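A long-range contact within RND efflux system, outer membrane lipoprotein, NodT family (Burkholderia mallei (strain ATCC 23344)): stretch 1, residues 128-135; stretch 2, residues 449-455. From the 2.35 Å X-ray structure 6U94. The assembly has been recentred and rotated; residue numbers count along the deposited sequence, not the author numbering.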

# COMPACT_ATOMS: atom_id res chain seq x y z
N VAL A 128 6.07 -3.98 6.84
CA VAL A 128 4.96 -4.12 5.91
C VAL A 128 4.83 -2.87 5.05
O VAL A 128 4.84 -1.74 5.55
N GLY A 129 4.74 -3.08 3.74
CA GLY A 129 4.60 -1.96 2.82
C GLY A 129 5.85 -1.16 2.58
O GLY A 129 5.76 -0.02 2.11
N LEU A 130 7.03 -1.71 2.88
CA LEU A 130 8.29 -1.02 2.69
C LEU A 130 9.06 -1.65 1.53
O LEU A 130 9.14 -2.88 1.41
N THR A 131 9.64 -0.81 0.69
CA THR A 131 10.47 -1.28 -0.41
C THR A 131 11.83 -1.74 0.11
O THR A 131 12.14 -1.64 1.30
N HIS A 132 12.66 -2.27 -0.80
CA HIS A 132 13.96 -2.78 -0.40
C HIS A 132 14.85 -1.67 0.15
O HIS A 132 15.52 -1.85 1.17
N PHE A 133 14.86 -0.50 -0.50
CA PHE A 133 15.77 0.55 -0.05
C PHE A 133 15.29 1.19 1.25
O PHE A 133 16.11 1.65 2.05
N GLU A 134 13.97 1.21 1.49
CA GLU A 134 13.49 1.66 2.79
C GLU A 134 13.92 0.71 3.90
O GLU A 134 14.35 1.14 4.97
N ILE A 135 13.81 -0.60 3.65
CA ILE A 135 14.27 -1.58 4.64
C ILE A 135 15.76 -1.43 4.88
O ILE A 135 16.23 -1.51 6.03
N VAL A 449 0.42 3.21 -3.70
CA VAL A 449 1.38 4.00 -2.93
C VAL A 449 2.72 3.29 -2.87
O VAL A 449 3.78 3.92 -3.04
N THR A 450 2.71 1.97 -2.66
CA THR A 450 3.96 1.22 -2.60
C THR A 450 4.65 1.19 -3.96
O THR A 450 5.88 1.26 -4.03
N LEU A 451 3.88 1.10 -5.04
CA LEU A 451 4.48 1.16 -6.37
C LEU A 451 5.07 2.53 -6.66
O LEU A 451 6.08 2.64 -7.36
N TYR A 452 4.47 3.60 -6.12
CA TYR A 452 5.08 4.92 -6.23
C TYR A 452 6.48 4.94 -5.64
O TYR A 452 7.36 5.64 -6.15
N LYS A 453 6.71 4.18 -4.57
CA LYS A 453 8.02 4.11 -3.95
C LYS A 453 8.98 3.24 -4.75
O LYS A 453 10.12 3.64 -5.02
N ALA A 454 8.53 2.04 -5.14
CA ALA A 454 9.40 1.10 -5.85
C ALA A 454 9.91 1.66 -7.17
O ALA A 454 10.93 1.19 -7.68
N LEU A 455 9.21 2.64 -7.75
CA LEU A 455 9.68 3.30 -8.96
C LEU A 455 10.78 4.31 -8.69
O LEU A 455 11.36 4.84 -9.64

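Lys-453 is the centre of this contact. It lies on the helix of stretch 2, its CA-to-CB bond points toward stretch 1, and it has 96 Å² covered by that stretch, the largest share of any residue here. The whole contact buries 294 Å², both sides summed. The Lys-453 side chain is mostly extended, with chi1 m, chi2 t, chi3 m and chi4 t. The m turn at chi3 is the one bend beyond CB. The chain ends among oxygen atoms of stretch 1.

The ammonium group has two partner residues there. NZ of Lys-453 donates a hydrogen bond to the backbone O of Gly-129 at 2.9 Å. It also forms a salt bridge with Glu-134, with NZ of Lys-453 2.8 Å from OE1 of Glu-134. A weak hydrogen bond runs from NZ of Lys-453 to OE2 of Glu-134 at 2.9 Å. The lysine charge is thus met by a carboxylate and a carbonyl in a largely buried setting. CD2 of Leu-130 lies 3.7 Å from NZ of Lys-453, although the CA-to-CB bond of Leu-130 points away.

Glu-134 is held from its own side as well. Its CA-to-CB bond points toward stretch 2, with chi1 m and chi2 t. OE2 of Glu-134 accepts hydrogen bonds from the backbone N of Thr-131 at 2.7 Å and from OG1 of Thr-131 at 2.8 Å. The first is nearly straight, at 175°. Thr-131 is the N-cap residue of the helix that follows, so these bonds tie the start of that helix to the carboxylate that binds Lys-453. OE1 of Glu-134 has a further hydrogen bond elsewhere in the structure.

Thr-131 has the second largest covered area, 48 Å². Its CA-to-CB bond points toward stretch 2 and chi1 is p. While OG1 bonds to Glu-134, the methyl CG2 packs against the opposing helix. CG2 of Thr-131 is 3.7 Å from CB of Lys-453 and 4.1 Å from CB of Ala-454. CG2 of Thr-131 also lies 4.4 Å from CG2 of Thr-450, whose chi1 is m. These are nonpolar contacts.

Gly-129 and Phe-133 complete the contact. Gly-129 has no side chain, and its positive phi by itself favours glycine. O of Gly-129 lies 4.1 Å from CG2 of Thr-450. The CA-to-CB bond of Phe-133 points toward stretch 2, and chi1 is p. Its ring presents an edge to the helix backbone, with CZ of Phe-133 3.5 Å from O of Lys-453.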

# COMPACT_ATOMS: atom_id res chain seq x y z
CB VAL A 128 3.65 -4.42 6.67
CG1 VAL A 128 3.40 -3.39 7.76
CG2 VAL A 128 2.48 -4.47 5.71
CB LEU A 130 9.14 -1.06 3.96
CG LEU A 130 8.59 -0.32 5.18
CD1 LEU A 130 9.61 -0.32 6.31
CD2 LEU A 130 8.19 1.10 4.81
CB THR A 131 10.63 -0.19 -1.47
OG1 THR A 131 11.22 0.98 -0.88
CG2 THR A 131 9.27 0.16 -2.07
CB HIS A 132 14.65 -3.46 -1.58
CG HIS A 132 14.03 -4.76 -1.98
ND1 HIS A 132 13.94 -5.84 -1.13
CD2 HIS A 132 13.48 -5.16 -3.15
CE1 HIS A 132 13.36 -6.84 -1.75
NE2 HIS A 132 13.07 -6.46 -2.98
CB PHE A 133 15.96 1.61 -1.14
CG PHE A 133 14.70 2.31 -1.58
CD1 PHE A 133 14.21 3.39 -0.88
CD2 PHE A 133 14.04 1.90 -2.73
CE1 PHE A 133 13.06 4.04 -1.29
CE2 PHE A 133 12.89 2.55 -3.15
CZ PHE A 133 12.40 3.62 -2.43
CB GLU A 134 11.97 1.79 2.78
CG GLU A 134 11.44 2.84 1.84
CD GLU A 134 9.93 2.80 1.74
OE1 GLU A 134 9.26 3.63 2.38
OE2 GLU A 134 9.42 1.90 1.04
CB ILE A 135 13.90 -3.00 4.17
CG1 ILE A 135 12.38 -3.17 4.11
CG2 ILE A 135 14.52 -4.04 5.10
CD1 ILE A 135 11.93 -4.53 3.62
CB VAL A 449 0.82 4.28 -1.52
CG1 VAL A 449 1.92 4.80 -0.60
CG2 VAL A 449 -0.33 5.28 -1.61
CB THR A 450 3.69 -0.20 -2.11
OG1 THR A 450 2.93 -0.15 -0.90
CG2 THR A 450 5.01 -0.92 -1.84
CB LEU A 451 3.44 0.79 -7.43
CG LEU A 451 3.93 0.78 -8.88
CD1 LEU A 451 5.11 -0.18 -9.06
CD2 LEU A 451 2.79 0.42 -9.82
CB TYR A 452 4.20 5.97 -5.53
CG TYR A 452 4.94 7.26 -5.23
CD1 TYR A 452 5.54 7.46 -3.99
CD2 TYR A 452 5.03 8.27 -6.17
CE1 TYR A 452 6.22 8.64 -3.71
CE2 TYR A 452 5.70 9.45 -5.90
CZ TYR A 452 6.30 9.62 -4.67
OH TYR A 452 6.97 10.79 -4.39
CB LYS A 453 7.90 3.58 -2.52
CG LYS A 453 7.09 4.47 -1.61
CD LYS A 453 7.36 4.13 -0.16
CE LYS A 453 6.57 2.91 0.28
NZ LYS A 453 6.75 2.65 1.74
CB ALA A 454 8.67 -0.22 -6.08
CB LEU A 455 8.52 4.01 -9.67
CG LEU A 455 7.37 3.18 -10.26
CD1 LEU A 455 6.29 4.11 -10.79
CD2 LEU A 455 7.87 2.26 -11.35